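Local coordinates for FMN reductase [NAD(P)H] (Bacillus subtilis, PDB 1ZCH), which is a homodimeric, FMN-containing oxidoreductase that uses NADH or NADPH to reduce flavin, nitroaromatic compounds, quinones, chromates and azo dyes, at the interface of chains A and B. Numbering follows the deposited sequence. Chains: chain A/B, Hypothetical oxidoreductase ycnD.

The interface of chains A and B. Residues chain A 115-116, 118-119, 134; chain B 38, 112, 115-116.
Helix 104-127 of chain A meets its twin, helix 104-127 of chain B, at A:Gly115 and B:Gly115, while the end of strand 131-135 in A touches a loop of B through A:Pro134 and B:Pro38. The helix crossing is a worked example of close packing through glycine: with no side chain on either residue, the two CA atoms of A:Gly115 and B:Gly115 come within 4.0 Å. The carbonyl O of A:Gly115 lies 3.3 Å from CA of B:Ile116, and the two-fold axis repeats this with the chains exchanged. No polar bond spans the patch, which rests on close van der Waals packing, backbone carbonyls included.

B:Ile116 lays its long branch along chain A. With CG1 anti to its own carbonyl carbon (chi1 -72°) and the chain extended beyond it (chi2 172°), CG1 passes 3.4 Å from the O of A:Gly115 and CD1 reaches the CD2 methyl of A:Leu118 at 3.6 Å, the two side chains crossing obliquely. Its other branch, CG2, rests 4.1 Å from CA of A:Gly119, a second glycine of the same helix, whose lack of a side chain lets the methyl approach its backbone. An alanine here would probably leave the A:Leu118 methyl without its mate and open a gap beside A:Gly119.

Farther out, the rings of A:Pro134 and B:Pro38 touch through their CG atoms at 4.1 Å, nearly at right angles. Since A:Pro134 belongs to the FMN site, this part of the homodimer interface may also steady a flavin-binding strand.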
# COMPACT_ATOMS: atom_id res chain seq x y z
N GLY A 115 -0.81 2.73 0.19
CA GLY A 115 -0.53 1.73 -0.84
C GLY A 115 -1.77 0.91 -1.11
O GLY A 115 -2.09 0.58 -2.26
N ILE A 116 -2.49 0.56 -0.05
CA ILE A 116 -3.72 -0.20 -0.21
C ILE A 116 -4.68 0.64 -1.05
O ILE A 116 -5.33 0.13 -1.96
CB ILE A 116 -4.37 -0.49 1.16
CG1 ILE A 116 -3.55 -1.54 1.91
CG2 ILE A 116 -5.82 -0.95 0.98
CD1 ILE A 116 -4.00 -1.75 3.33
N LEU A 118 -3.97 3.14 -3.20
CA LEU A 118 -3.45 3.26 -4.57
C LEU A 118 -3.71 1.99 -5.38
O LEU A 118 -4.16 2.04 -6.53
CB LEU A 118 -1.95 3.56 -4.54
CG LEU A 118 -1.20 3.71 -5.86
CD1 LEU A 118 -1.64 4.98 -6.55
CD2 LEU A 118 0.30 3.76 -5.58
N GLY A 119 -3.42 0.84 -4.77
CA GLY A 119 -3.64 -0.43 -5.45
C GLY A 119 -5.11 -0.67 -5.74
O GLY A 119 -5.47 -1.19 -6.80
N PRO A 134 1.05 5.15 -11.62
CA PRO A 134 1.34 5.85 -10.37
C PRO A 134 2.50 6.81 -10.59
O PRO A 134 3.26 6.66 -11.55
CB PRO A 134 1.71 4.72 -9.40
CG PRO A 134 1.04 3.51 -10.00
CD PRO A 134 1.28 3.70 -11.48
N PRO B 38 1.22 -2.78 -10.01
CA PRO B 38 2.39 -1.92 -10.21
C PRO B 38 3.32 -1.87 -8.99
O PRO B 38 2.92 -2.22 -7.88
CB PRO B 38 1.76 -0.56 -10.50
CG PRO B 38 0.50 -0.59 -9.66
CD PRO B 38 -0.02 -1.99 -9.93
N VAL B 112 4.83 1.27 0.56
CA VAL B 112 3.81 1.51 -0.45
C VAL B 112 3.66 0.30 -1.36
O VAL B 112 2.54 -0.09 -1.70
CB VAL B 112 4.15 2.77 -1.30
CG1 VAL B 112 3.15 2.91 -2.46
CG2 VAL B 112 4.09 4.01 -0.42
N GLY B 115 1.72 -2.22 0.53
CA GLY B 115 0.32 -1.85 0.67
C GLY B 115 -0.43 -2.16 -0.61
O GLY B 115 -1.57 -2.65 -0.60
N ILE B 116 0.21 -1.85 -1.74
CA ILE B 116 -0.41 -2.14 -3.03
C ILE B 116 -0.63 -3.64 -3.12
O ILE B 116 -1.69 -4.10 -3.55
CB ILE B 116 0.51 -1.69 -4.19
CG1 ILE B 116 0.53 -0.16 -4.28
CG2 ILE B 116 0.05 -2.31 -5.51
CD1 ILE B 116 1.55 0.36 -5.25